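Local coordinates for protein apical membrane antigen 1 (Babesia divergens, PDB 4APM) that probably takes part in host cell invasion by the parasite as a surface antigen of the moving junction, and binds calcium in its extracellular region, at residues G28-L33 and L255-A260; C51-K56 and P193-I198; V364-I369 and E385-L390; Y400-Y405 and Y412-E417. All coordinates share one frame; numbering follows the deposited sequence.

Following the chain from the N terminus, the loop 28-33 comes first and meets the end of helix 249-257, so interaction 1 closes a long loop of more than 220 residues. Interaction 2, between 51-56 and 193-198, lies within that loop, and the two contacts touch: Lys56 NZ reaches the carbonyl oxygens of Ile29 and Tyr30. Interactions 3 and 4 follow in series without crossing; their centres lie 31 to 37 Å from those of the first pair. Interaction 3 pairs 364-369 with 385-390, and interaction 4 closes a hairpin, 400-405 with 412-417. These two share one mixed sheet, in which strands 387-389 and 410-416 are neighbours.

Interaction 1 of 4, residues G28-L33 and L255-A260; sequences GIYVDL and LMFENA
Tyr30 and Ala260 mark the closest backbone approach, with CA atoms 5.6 Å apart, where the irregular loop 28-33 meets the type I beta turn that runs from Phe257 to Ala260; no hydrogen bond links the two segments, and the contact rests on packing of side chains against each other and against the turn's carbonyls. At its centre is an offset edge-to-face aromatic pair. The Tyr30 ring presents its edge to the face of Phe257, with centroids 5.4 Å apart and planes at 71°. The touching atom is Tyr30 CD1, which lies over the Phe257 face at 3.6 Å from CE2. Both rings leave their backbones with CG anti to N (chi1 -174° for Tyr30 and 180° for Phe257), and the two side chains cross at about a right angle. The turn also supplies backbone to the tyrosine: Phe257 O approaches Tyr30 CD1 to 3.3 Å, and Glu258 O stands 4.1 Å above the centre of one face of the Tyr30 ring. That same Phe257 O accepts the turn's own bond from Ala260 N at 3.0 Å. Beside the ring pair, Ile29 adds aliphatic contacts: its CG2 meets Phe257 CE1, and its CB lies 4.2 Å from Ala260 CB. A backbone bond between Ile29 and Ala261 continues the attachment just past the turn. Phe257 and Tyr30 both rest on Pro193 of strand 191-195, with Phe257 also touching Lys195; the contact thus brings loop 28-33, the end of helix 249-257 and strand 191-195 together.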
loop_
_atom_site.group_PDB
_atom_site.type_symbol
_atom_site.label_atom_id
_atom_site.label_comp_id
_atom_site.label_asym_id
_atom_site.label_seq_id
_atom_site.Cartn_x
_atom_site.Cartn_y
_atom_site.Cartn_z
ATOM N N GLY A 28 10.365 3.962 3.300
ATOM C CA GLY A 28 9.238 4.874 3.391
ATOM C C GLY A 28 8.302 4.650 2.211
ATOM O O GLY A 28 8.708 4.080 1.216
ATOM N N ILE A 29 7.045 5.076 2.345
ATOM C CA ILE A 29 5.992 4.750 1.371
ATOM C C ILE A 29 5.465 6.068 0.824
ATOM O O ILE A 29 5.576 6.358 -0.361
ATOM C CB ILE A 29 4.845 3.912 2.035
ATOM C CG1 ILE A 29 5.423 2.559 2.497
ATOM C CG2 ILE A 29 3.695 3.693 1.049
ATOM C CD1 ILE A 29 4.501 1.716 3.342
ATOM N N TYR A 30 4.967 6.890 1.721
ATOM C CA TYR A 30 4.654 8.275 1.406
ATOM C C TYR A 30 5.849 8.966 0.735
ATOM O O TYR A 30 5.765 9.395 -0.441
ATOM C CB TYR A 30 4.256 9.015 2.688
ATOM C CG TYR A 30 3.769 10.405 2.436
ATOM C CD1 TYR A 30 2.635 10.624 1.661
ATOM C CD2 TYR A 30 4.456 11.517 2.952
ATOM C CE1 TYR A 30 2.184 11.896 1.407
ATOM C CE2 TYR A 30 3.999 12.796 2.725
ATOM C CZ TYR A 30 2.846 12.968 1.963
ATOM O OH TYR A 30 2.374 14.225 1.684
ATOM N N VAL A 31 6.968 9.039 1.470
ATOM C CA VAL A 31 8.250 9.490 0.905
ATOM C C VAL A 31 9.304 8.420 1.137
ATOM O O VAL A 31 9.568 8.006 2.292
ATOM C CB VAL A 31 8.746 10.811 1.556
ATOM C CG1 VAL A 31 10.176 11.142 1.099
ATOM C CG2 VAL A 31 7.767 11.953 1.274
ATOM N N ASP A 32 9.861 7.921 0.034
ATOM C CA ASP A 32 10.852 6.858 0.102
ATOM C C ASP A 32 12.234 7.421 -0.287
ATOM O O ASP A 32 12.480 7.809 -1.454
ATOM C CB ASP A 32 10.450 5.649 -0.764
ATOM C CG ASP A 32 11.538 4.576 -0.819
ATOM O OD1 ASP A 32 12.566 4.731 -0.115
ATOM O OD2 ASP A 32 11.369 3.552 -1.548
ATOM N N LEU A 33 13.061 7.584 0.743
ATOM C CA LEU A 33 14.424 8.055 0.604
ATOM C C LEU A 33 15.311 7.193 1.499
ATOM O O LEU A 33 16.184 7.702 2.170
ATOM C CB LEU A 33 14.532 9.528 1.052
ATOM C CG LEU A 33 13.820 10.544 0.158
ATOM C CD1 LEU A 33 13.851 11.979 0.729
ATOM C CD2 LEU A 33 14.407 10.478 -1.252
ATOM N N LEU A 255 -6.153 9.217 2.633
ATOM C CA LEU A 255 -6.035 9.721 4.007
ATOM C C LEU A 255 -4.937 8.981 4.759
ATOM O O LEU A 255 -4.179 9.569 5.520
ATOM C CB LEU A 255 -7.359 9.461 4.741
ATOM C CG LEU A 255 -7.920 10.423 5.783
ATOM C CD1 LEU A 255 -8.844 9.681 6.749
ATOM C CD2 LEU A 255 -6.859 11.211 6.524
ATOM N N MET A 256 -4.962 7.654 4.646
ATOM C CA MET A 256 -3.971 6.809 5.280
ATOM C C MET A 256 -2.575 7.049 4.656
ATOM O O MET A 256 -1.549 7.137 5.370
ATOM C CB MET A 256 -4.396 5.354 5.117
ATOM C CG MET A 256 -3.292 4.378 5.469
ATOM S SD MET A 256 -2.916 3.148 4.240
ATOM C CE MET A 256 -4.465 2.620 3.455
ATOM N N PHE A 257 -2.528 7.110 3.329
ATOM C CA PHE A 257 -1.257 7.310 2.617
ATOM C C PHE A 257 -0.472 8.558 3.121
ATOM O O PHE A 257 0.740 8.509 3.290
ATOM C CB PHE A 257 -1.522 7.392 1.113
ATOM C CG PHE A 257 -0.282 7.601 0.273
ATOM C CD1 PHE A 257 0.602 6.555 0.034
ATOM C CD2 PHE A 257 -0.047 8.821 -0.341
ATOM C CE1 PHE A 257 1.715 6.738 -0.790
ATOM C CE2 PHE A 257 1.067 9.002 -1.156
ATOM C CZ PHE A 257 1.946 7.954 -1.384
ATOM N N GLU A 258 -1.183 9.649 3.392
ATOM C CA GLU A 258 -0.560 10.880 3.867
ATOM C C GLU A 258 0.195 10.670 5.175
ATOM O O GLU A 258 1.026 11.495 5.534
ATOM C CB GLU A 258 -1.624 11.945 4.124
ATOM C CG GLU A 258 -2.338 12.420 2.892
ATOM C CD GLU A 258 -3.206 13.628 3.189
ATOM O OE1 GLU A 258 -3.647 13.776 4.360
ATOM O OE2 GLU A 258 -3.410 14.444 2.262
ATOM N N ASN A 259 -0.175 9.612 5.911
ATOM C CA ASN A 259 0.326 9.345 7.261
ATOM C C ASN A 259 1.194 8.114 7.284
ATOM O O ASN A 259 1.595 7.640 8.360
ATOM C CB ASN A 259 -0.857 9.169 8.214
ATOM C CG ASN A 259 -1.640 10.463 8.405
ATOM O OD1 ASN A 259 -2.742 10.650 7.853
ATOM N ND2 ASN A 259 -1.021 11.405 9.082
ATOM N N ALA A 260 1.433 7.554 6.094
ATOM C CA ALA A 260 2.161 6.307 5.960
ATOM C C ALA A 260 3.634 6.602 6.199
ATOM O O ALA A 260 4.029 7.762 6.334
ATOM C CB ALA A 260 1.944 5.695 4.559
#

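Interaction 2 of 4, residues C51-K56 and P193-I198; sequences CPVMGK and PMKSGI
Lys195 bends across to Met54 while Lys56 points elsewhere, although the two lysines form a non-hydrogen-bonded pair, side chains on the same face, in the two-stranded antiparallel sheet 56-60/191-195. Lys195 sets out with CG anti to the backbone N (chi1 -165°) and then turns at chi2 (79°), which swings CD toward the Met54 carbonyl. Its NZ donates to Met54 O at 2.9 Å, in the carbonyl plane with a C=O...N angle of 149°, and passes Val53 CG1 at 4.1 Å. Lys56, by contrast, is extended throughout; its CE runs by Pro193 CB at 4.4 Å. The backbones meet at Gly55, in the type II turn from Val53 to Lys56 that follows strand 53-54. Gly55 O accepts from Ser196 N at 2.8 Å, and Lys195 CA makes a CA-H...O contact with the same oxygen.

Both lysine NZ atoms lie among oxygen acceptors. Lys195 NZ also bonds to Gly349 O and Ala347 O, whereas Lys56 NZ bonds to Gln167 OE1 and to the carbonyls of Ile29 and Tyr30; Lys56 also makes a cation-pi contact with Tyr204. Two buried amines, probably charged, thus appear to be compensated mainly by backbone carbonyls.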
loop_
_atom_site.group_PDB
_atom_site.type_symbol
_atom_site.label_atom_id
_atom_site.label_comp_id
_atom_site.label_asym_id
_atom_site.label_seq_id
_atom_site.Cartn_x
_atom_site.Cartn_y
_atom_site.Cartn_z
ATOM N N CYS A 51 8.531 -2.835 -2.350
ATOM C CA CYS A 51 7.236 -2.883 -2.982
ATOM C C CYS A 51 7.021 -1.650 -3.874
ATOM O O CYS A 51 7.356 -0.532 -3.491
ATOM C CB CYS A 51 6.158 -2.916 -1.926
ATOM S SG CYS A 51 6.232 -4.370 -0.871
ATOM N N PRO A 52 6.450 -1.859 -5.073
ATOM C CA PRO A 52 5.931 -0.714 -5.809
ATOM C C PRO A 52 4.707 -0.164 -5.066
ATOM O O PRO A 52 4.111 -0.876 -4.241
ATOM C CB PRO A 52 5.517 -1.335 -7.154
ATOM C CG PRO A 52 5.352 -2.837 -6.886
ATOM C CD PRO A 52 5.773 -3.115 -5.469
ATOM N N VAL A 53 4.423 1.120 -5.252
ATOM C CA VAL A 53 3.328 1.799 -4.571
ATOM C C VAL A 53 2.269 2.229 -5.618
ATOM O O VAL A 53 2.520 3.113 -6.439
ATOM C CB VAL A 53 3.864 3.042 -3.814
ATOM C CG1 VAL A 53 2.760 3.713 -3.033
ATOM C CG2 VAL A 53 5.026 2.652 -2.877
ATOM N N MET A 54 1.118 1.570 -5.632
ATOM C CA MET A 54 0.109 1.867 -6.654
ATOM C C MET A 54 -0.539 3.235 -6.387
ATOM O O MET A 54 -0.773 3.620 -5.234
ATOM C CB MET A 54 -0.971 0.794 -6.696
ATOM C CG MET A 54 -0.491 -0.567 -7.124
ATOM S SD MET A 54 -1.841 -1.763 -7.158
ATOM C CE MET A 54 -2.651 -1.397 -8.726
ATOM N N GLY A 55 -0.793 3.983 -7.452
ATOM C CA GLY A 55 -1.498 5.239 -7.307
ATOM C C GLY A 55 -0.680 6.383 -6.735
ATOM O O GLY A 55 -1.216 7.475 -6.526
ATOM N N LYS A 56 0.606 6.169 -6.471
ATOM C CA LYS A 56 1.423 7.277 -5.989
ATOM C C LYS A 56 1.787 8.185 -7.134
ATOM O O LYS A 56 2.453 7.752 -8.085
ATOM C CB LYS A 56 2.700 6.793 -5.286
ATOM C CG LYS A 56 3.683 7.911 -4.934
ATOM C CD LYS A 56 4.728 7.423 -3.945
ATOM C CE LYS A 56 5.906 8.379 -3.833
ATOM N NZ LYS A 56 6.766 7.965 -2.673
ATOM N N PRO A 193 3.580 14.105 -2.518
ATOM C CA PRO A 193 2.957 12.863 -3.013
ATOM C C PRO A 193 1.461 12.842 -2.756
ATOM O O PRO A 193 1.004 13.368 -1.745
ATOM C CB PRO A 193 3.614 11.765 -2.159
ATOM C CG PRO A 193 4.758 12.441 -1.436
ATOM C CD PRO A 193 4.377 13.877 -1.305
ATOM N N MET A 194 0.707 12.207 -3.642
ATOM C CA MET A 194 -0.622 11.782 -3.276
ATOM C C MET A 194 -1.030 10.433 -3.852
ATOM O O MET A 194 -0.441 9.956 -4.806
ATOM C CB MET A 194 -1.674 12.879 -3.506
ATOM C CG MET A 194 -2.092 13.159 -4.931
ATOM S SD MET A 194 -3.743 13.944 -4.952
ATOM C CE MET A 194 -4.773 12.515 -5.285
ATOM N N LYS A 195 -1.932 9.772 -3.143
ATOM C CA LYS A 195 -2.520 8.515 -3.545
ATOM C C LYS A 195 -3.739 8.817 -4.418
ATOM O O LYS A 195 -4.669 9.501 -3.986
ATOM C CB LYS A 195 -2.981 7.756 -2.305
ATOM C CG LYS A 195 -3.293 6.275 -2.544
ATOM C CD LYS A 195 -2.045 5.405 -2.607
ATOM C CE LYS A 195 -2.336 3.983 -2.149
ATOM N NZ LYS A 195 -1.251 2.998 -2.488
ATOM N N SER A 196 -3.705 8.375 -5.668
ATOM C CA SER A 196 -4.707 8.843 -6.601
ATOM C C SER A 196 -5.489 7.692 -7.148
ATOM O O SER A 196 -4.926 6.788 -7.742
ATOM C CB SER A 196 -4.071 9.615 -7.744
ATOM O OG SER A 196 -4.872 9.453 -8.884
ATOM N N GLY A 197 -6.794 7.721 -6.937
ATOM C CA GLY A 197 -7.662 6.687 -7.456
ATOM C C GLY A 197 -7.590 6.551 -8.967
ATOM O O GLY A 197 -7.473 5.444 -9.478
ATOM N N ILE A 198 -7.654 7.662 -9.698
ATOM C CA ILE A 198 -7.714 7.549 -11.145
ATOM C C ILE A 198 -6.360 7.222 -11.728
ATOM O O ILE A 198 -6.268 6.803 -12.881
ATOM C CB ILE A 198 -8.200 8.833 -11.815
ATOM C CG1 ILE A 198 -7.202 9.971 -11.571
ATOM C CG2 ILE A 198 -9.622 9.161 -11.368
ATOM C CD1 ILE A 198 -7.688 11.287 -12.106
#

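Interaction 3 of 4, residues V364-I369 and E385-L390; sequences VTNGYI and EVTTAL
Gly367 and Thr388 form a hydrogen-bonded pair in an antiparallel strand pairing, 367-368 against 387-389, inside a mixed beta-sheet. Here the contact is tight. Gly367 N donates to Thr388 O at 2.8 Å with an N-H...O angle of 170°, and Thr388 N returns a bond to Gly367 O at 2.7 Å. The next pair, Tyr368 with Thr387, is non-hydrogen-bonded, and the two side chains lie side by side, pointing the same way. Buried Asn366 lies next to Thr387 too: its OD1 comes 3.4 Å from Thr387 CB, while Lys396 N and Ser234 OG supply the hydrogen bonds of its amide group.

Toward the ends the pairing slackens and the residues become partly exposed. Ile369 N to Val386 O is a weak bond of 3.5 Å, supplemented by aliphatic contact between Ile369 CD1 and Val386 CG1. At the other end, Val364 CG1 merely brushes Leu390 CB at 4.2 Å. Glu385 reaches the Tyr368 ring with OE1, the carboxylate and ring planes 86° apart, and forms a salt bridge with Arg372, which also makes a cation-pi contact with Tyr368. Against the tyrosine there is a CH-pi contact: Thr387 CG2 sits over the centre of the ring, 3.4 Å from its centroid and 13° off the normal.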
loop_
_atom_site.group_PDB
_atom_site.type_symbol
_atom_site.label_atom_id
_atom_site.label_comp_id
_atom_site.label_asym_id
_atom_site.label_seq_id
_atom_site.Cartn_x
_atom_site.Cartn_y
_atom_site.Cartn_z
ATOM N N VAL A 364 -9.175 -20.179 9.032
ATOM C CA VAL A 364 -10.379 -20.101 9.866
ATOM C C VAL A 364 -10.003 -19.836 11.324
ATOM O O VAL A 364 -9.185 -20.546 11.898
ATOM C CB VAL A 364 -11.271 -21.370 9.731
ATOM C CG1 VAL A 364 -12.571 -21.207 10.507
ATOM C CG2 VAL A 364 -11.586 -21.659 8.268
ATOM N N THR A 365 -10.553 -18.760 11.882
ATOM C CA THR A 365 -10.308 -18.360 13.274
ATOM C C THR A 365 -11.524 -17.563 13.765
ATOM O O THR A 365 -12.302 -17.071 12.965
ATOM C CB THR A 365 -9.047 -17.460 13.418
ATOM O OG1 THR A 365 -9.162 -16.320 12.554
ATOM C CG2 THR A 365 -7.773 -18.228 13.083
ATOM N N ASN A 366 -11.687 -17.447 15.077
ATOM C CA ASN A 366 -12.702 -16.560 15.638
ATOM C C ASN A 366 -12.224 -15.078 15.724
ATOM O O ASN A 366 -11.128 -14.802 16.223
ATOM C CB ASN A 366 -13.138 -17.076 17.022
ATOM C CG ASN A 366 -14.147 -16.158 17.696
ATOM O OD1 ASN A 366 -15.305 -16.087 17.282
ATOM N ND2 ASN A 366 -13.686 -15.393 18.686
ATOM N N GLY A 367 -13.041 -14.142 15.240
ATOM C CA GLY A 367 -12.650 -12.731 15.240
ATOM C C GLY A 367 -13.565 -11.815 16.037
ATOM O O GLY A 367 -14.789 -12.012 16.052
ATOM N N TYR A 368 -12.983 -10.813 16.700
ATOM C CA TYR A 368 -13.760 -9.674 17.202
ATOM C C TYR A 368 -13.719 -8.526 16.219
ATOM O O TYR A 368 -12.638 -8.068 15.862
ATOM C CB TYR A 368 -13.242 -9.217 18.563
ATOM C CG TYR A 368 -13.436 -10.260 19.622
ATOM C CD1 TYR A 368 -12.675 -11.430 19.615
ATOM C CD2 TYR A 368 -14.458 -10.140 20.566
ATOM C CE1 TYR A 368 -12.885 -12.428 20.552
ATOM C CE2 TYR A 368 -14.663 -11.119 21.521
ATOM C CZ TYR A 368 -13.873 -12.265 21.508
ATOM O OH TYR A 368 -14.083 -13.257 22.440
ATOM N N ILE A 369 -14.890 -8.083 15.754
ATOM C CA ILE A 369 -14.962 -6.963 14.812
ATOM C C ILE A 369 -14.575 -5.596 15.418
ATOM O O ILE A 369 -14.023 -4.741 14.721
ATOM C CB ILE A 369 -16.339 -6.853 14.112
ATOM C CG1 ILE A 369 -17.456 -6.574 15.115
ATOM C CG2 ILE A 369 -16.626 -8.082 13.258
ATOM C CD1 ILE A 369 -18.750 -6.129 14.470
ATOM N N GLU A 385 -19.801 -7.911 22.784
ATOM C CA GLU A 385 -18.739 -7.930 21.784
ATOM C C GLU A 385 -19.016 -8.942 20.677
ATOM O O GLU A 385 -18.740 -10.122 20.829
ATOM C CB GLU A 385 -17.398 -8.238 22.442
ATOM C CG GLU A 385 -16.843 -7.113 23.298
ATOM C CD GLU A 385 -15.451 -7.435 23.799
ATOM O OE1 GLU A 385 -14.957 -8.534 23.477
ATOM O OE2 GLU A 385 -14.847 -6.605 24.511
ATOM N N VAL A 386 -19.569 -8.465 19.569
ATOM C CA VAL A 386 -19.743 -9.265 18.371
ATOM C C VAL A 386 -18.472 -10.007 17.931
ATOM O O VAL A 386 -17.394 -9.406 17.798
ATOM C CB VAL A 386 -20.261 -8.383 17.235
ATOM C CG1 VAL A 386 -20.519 -9.205 15.986
ATOM C CG2 VAL A 386 -21.523 -7.655 17.688
ATOM N N THR A 387 -18.597 -11.321 17.753
ATOM C CA THR A 387 -17.544 -12.137 17.148
ATOM C C THR A 387 -18.008 -12.638 15.784
ATOM O O THR A 387 -19.212 -12.704 15.529
ATOM C CB THR A 387 -17.180 -13.333 18.030
ATOM O OG1 THR A 387 -18.372 -13.902 18.584
ATOM C CG2 THR A 387 -16.254 -12.912 19.147
ATOM N N THR A 388 -17.062 -12.886 14.873
ATOM C CA THR A 388 -17.382 -13.538 13.593
ATOM C C THR A 388 -16.440 -14.715 13.329
ATOM O O THR A 388 -15.371 -14.823 13.944
ATOM C CB THR A 388 -17.314 -12.584 12.372
ATOM O OG1 THR A 388 -15.953 -12.221 12.113
ATOM C CG2 THR A 388 -18.157 -11.332 12.559
ATOM N N ALA A 389 -16.830 -15.574 12.389
ATOM C CA ALA A 389 -16.044 -16.757 12.025
ATOM C C ALA A 389 -16.607 -17.388 10.754
ATOM O O ALA A 389 -17.776 -17.211 10.441
ATOM C CB ALA A 389 -16.031 -17.766 13.170
ATOM N N LEU A 390 -15.754 -18.069 9.994
ATOM C CA LEU A 390 -16.158 -18.726 8.737
ATOM C C LEU A 390 -16.881 -20.072 8.967
ATOM O O LEU A 390 -17.436 -20.644 8.035
ATOM C CB LEU A 390 -14.921 -18.973 7.878
ATOM C CG LEU A 390 -14.640 -18.133 6.631
ATOM C CD1 LEU A 390 -15.611 -16.986 6.470
ATOM C CD2 LEU A 390 -13.202 -17.650 6.663
#

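Interaction 4 of 4, residues Y400-Y405 and Y412-E417; sequences YVHEKY and YYYCSE. With ACT (acetate ion), chain D.
Tyr414 has a neighbour over each face: His402 CB lies 3.4 Å above one, offset toward the rim, and an acetate oxygen 4.1 Å above the opposite one, also toward the rim. The His402 ring joins it in an offset stack, with centroids 4.9 Å apart and planes at 20°. At the far side of the imidazole, His402 NE2 meets Ser416 CB and hydrogen-bonds to Glu418 O, an outside partner that helps hold the ring. Tyr412 receives Lys404 CB over one face, a CH-pi contact of 4.1 Å to the ring centroid, while the acetate methyl and Tyr405 O lie at its edge. Lys404 NZ donates a hydrogen bond to acetate OXT at 2.7 Å; the acetate probably comes from the crystallisation liquor. Tyr400 has Ser416 O at its ring edge, in plane.

On the face that carries Val401, Glu403, Tyr413 and Cys415, Glu403 CG packs on Tyr413 CE1, and the Glu403 carboxylate makes a salt bridge to Arg392. Val401 CG1 meets Tyr413 CB. The backbones are joined by six hydrogen bonds, in the pairs Tyr400-Ser416, His402-Tyr414 and Lys404-Tyr412. In one, Tyr414 N reaches His402 O at 3.2 Å from above the carbonyl plane; the other five are shorter. Cys415 forms a disulfide with Cys397, just ahead of strand 400-406. The alternation of hydrogen-bonded and non-hydrogen-bonded pairs is that of antiparallel pairing, and the short connection between strands 400-406 and 410-416 makes it a beta hairpin, with strand 400-406 outermost in the mixed sheet within this chain.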
loop_
_atom_site.group_PDB
_atom_site.type_symbol
_atom_site.label_atom_id
_atom_site.label_comp_id
_atom_site.label_asym_id
_atom_site.label_seq_id
_atom_site.Cartn_x
_atom_site.Cartn_y
_atom_site.Cartn_z
ATOM N N TYR A 400 -26.793 -15.660 20.586
ATOM C CA TYR A 400 -27.358 -16.192 19.350
ATOM C C TYR A 400 -26.350 -16.216 18.207
ATOM O O TYR A 400 -25.542 -15.308 18.069
ATOM C CB TYR A 400 -28.588 -15.399 18.958
ATOM C CG TYR A 400 -29.559 -15.258 20.108
ATOM C CD1 TYR A 400 -29.404 -14.248 21.053
ATOM C CD2 TYR A 400 -30.585 -16.176 20.292
ATOM C CE1 TYR A 400 -30.274 -14.125 22.114
ATOM C CE2 TYR A 400 -31.457 -16.065 21.357
ATOM C CZ TYR A 400 -31.300 -15.032 22.261
ATOM O OH TYR A 400 -32.176 -14.900 23.310
ATOM N N VAL A 401 -26.375 -17.288 17.420
ATOM C CA VAL A 401 -25.573 -17.366 16.207
ATOM C C VAL A 401 -26.421 -16.970 15.019
ATOM O O VAL A 401 -27.556 -17.415 14.894
ATOM C CB VAL A 401 -25.003 -18.776 15.978
ATOM C CG1 VAL A 401 -24.215 -18.817 14.673
ATOM C CG2 VAL A 401 -24.114 -19.188 17.139
ATOM N N HIS A 402 -25.902 -16.068 14.193
ATOM C CA HIS A 402 -26.581 -15.677 12.969
ATOM C C HIS A 402 -25.747 -16.059 11.792
ATOM O O HIS A 402 -24.588 -16.438 11.930
ATOM C CB HIS A 402 -26.825 -14.167 12.928
ATOM C CG HIS A 402 -27.678 -13.646 14.056
ATOM N ND1 HIS A 402 -28.834 -12.975 13.842
ATOM C CD2 HIS A 402 -27.500 -13.699 15.438
ATOM C CE1 HIS A 402 -29.375 -12.642 15.024
ATOM N NE2 HIS A 402 -28.544 -13.062 16.000
ATOM N N GLU A 403 -26.332 -15.922 10.614
ATOM C CA GLU A 403 -25.627 -16.160 9.377
ATOM C C GLU A 403 -25.673 -14.898 8.550
ATOM O O GLU A 403 -26.692 -14.202 8.519
ATOM C CB GLU A 403 -26.256 -17.322 8.615
ATOM C CG GLU A 403 -25.775 -18.668 9.115
ATOM C CD GLU A 403 -26.763 -19.784 8.848
ATOM O OE1 GLU A 403 -27.179 -19.942 7.678
ATOM O OE2 GLU A 403 -27.109 -20.510 9.812
ATOM N N LYS A 404 -24.546 -14.573 7.929
ATOM C CA LYS A 404 -24.478 -13.429 7.045
ATOM C C LYS A 404 -23.801 -13.843 5.756
ATOM O O LYS A 404 -22.940 -14.729 5.754
ATOM C CB LYS A 404 -23.710 -12.280 7.719
ATOM C CG LYS A 404 -23.693 -10.997 6.912
ATOM C CD LYS A 404 -24.066 -9.799 7.770
ATOM C CE LYS A 404 -23.899 -8.513 6.977
ATOM N NZ LYS A 404 -23.752 -7.303 7.834
ATOM N N TYR A 405 -24.215 -13.226 4.661
ATOM C CA TYR A 405 -23.572 -13.437 3.376
ATOM C C TYR A 405 -22.315 -12.596 3.250
ATOM O O TYR A 405 -22.333 -11.424 3.601
ATOM C CB TYR A 405 -24.518 -13.059 2.246
ATOM C CG TYR A 405 -23.914 -13.227 0.876
ATOM C CD1 TYR A 405 -23.815 -14.489 0.282
ATOM C CD2 TYR A 405 -23.436 -12.128 0.172
ATOM C CE1 TYR A 405 -23.239 -14.648 -0.967
ATOM C CE2 TYR A 405 -22.873 -12.275 -1.084
ATOM C CZ TYR A 405 -22.774 -13.532 -1.650
ATOM O OH TYR A 405 -22.214 -13.661 -2.906
ATOM N N TYR A 412 -21.278 -16.793 6.413
ATOM C CA TYR A 412 -20.468 -16.961 7.610
ATOM C C TYR A 412 -21.301 -16.590 8.815
ATOM O O TYR A 412 -22.412 -16.115 8.666
ATOM C CB TYR A 412 -19.194 -16.089 7.531
ATOM C CG TYR A 412 -19.458 -14.601 7.644
ATOM C CD1 TYR A 412 -19.878 -13.866 6.540
ATOM C CD2 TYR A 412 -19.308 -13.936 8.864
ATOM C CE1 TYR A 412 -20.166 -12.517 6.650
ATOM C CE2 TYR A 412 -19.578 -12.576 8.977
ATOM C CZ TYR A 412 -20.005 -11.877 7.864
ATOM O OH TYR A 412 -20.282 -10.538 7.960
ATOM N N TYR A 413 -20.716 -16.718 9.999
ATOM C CA TYR A 413 -21.460 -16.677 11.250
ATOM C C TYR A 413 -20.994 -15.568 12.173
ATOM O O TYR A 413 -19.787 -15.296 12.276
ATOM C CB TYR A 413 -21.343 -18.018 11.972
ATOM C CG TYR A 413 -21.654 -19.159 11.056
ATOM C CD1 TYR A 413 -22.976 -19.510 10.784
ATOM C CD2 TYR A 413 -20.637 -19.810 10.355
ATOM C CE1 TYR A 413 -23.274 -20.526 9.903
ATOM C CE2 TYR A 413 -20.926 -20.827 9.458
ATOM C CZ TYR A 413 -22.249 -21.178 9.244
ATOM O OH TYR A 413 -22.548 -22.181 8.364
ATOM N N TYR A 414 -21.954 -14.966 12.875
ATOM C CA TYR A 414 -21.649 -14.017 13.929
ATOM C C TYR A 414 -22.500 -14.204 15.193
ATOM O O TYR A 414 -23.572 -14.812 15.157
ATOM C CB TYR A 414 -21.713 -12.574 13.407
ATOM C CG TYR A 414 -23.092 -12.040 13.090
ATOM C CD1 TYR A 414 -23.673 -12.248 11.841
ATOM C CD2 TYR A 414 -23.756 -11.209 13.985
ATOM C CE1 TYR A 414 -24.909 -11.706 11.523
ATOM C CE2 TYR A 414 -25.001 -10.676 13.682
ATOM C CZ TYR A 414 -25.566 -10.918 12.449
ATOM O OH TYR A 414 -26.791 -10.358 12.140
ATOM N N CYS A 415 -21.994 -13.685 16.307
ATOM C CA CYS A 415 -22.650 -13.815 17.593
ATOM C C CYS A 415 -23.320 -12.524 18.031
ATOM O O CYS A 415 -22.645 -11.523 18.288
ATOM C CB CYS A 415 -21.649 -14.222 18.647
ATOM S SG CYS A 415 -22.455 -14.682 20.183
ATOM N N SER A 416 -24.640 -12.571 18.165
ATOM C CA SER A 416 -25.440 -11.385 18.407
ATOM C C SER A 416 -26.344 -11.570 19.636
ATOM O O SER A 416 -26.587 -12.701 20.070
ATOM C CB SER A 416 -26.269 -11.082 17.168
ATOM O OG SER A 416 -27.214 -10.073 17.423
ATOM N N GLU A 417 -26.803 -10.460 20.215
ATOM C CA GLU A 417 -27.744 -10.494 21.354
ATOM C C GLU A 417 -29.206 -10.612 20.891
ATOM O O GLU A 417 -30.084 -10.972 21.681
ATOM C CB GLU A 417 -27.606 -9.241 22.222
ATOM C CG GLU A 417 -26.444 -9.230 23.201
ATOM C CD GLU A 417 -26.227 -7.847 23.818
ATOM O OE1 GLU A 417 -26.583 -6.826 23.173
ATOM O OE2 GLU A 417 -25.685 -7.774 24.943
HETATM C C ACT D . -21.944 -7.951 11.141
HETATM O O ACT D . -22.249 -7.815 12.345
HETATM O OXT ACT D . -22.548 -7.313 10.255
HETATM C CH3 ACT D . -20.841 -8.901 10.754
#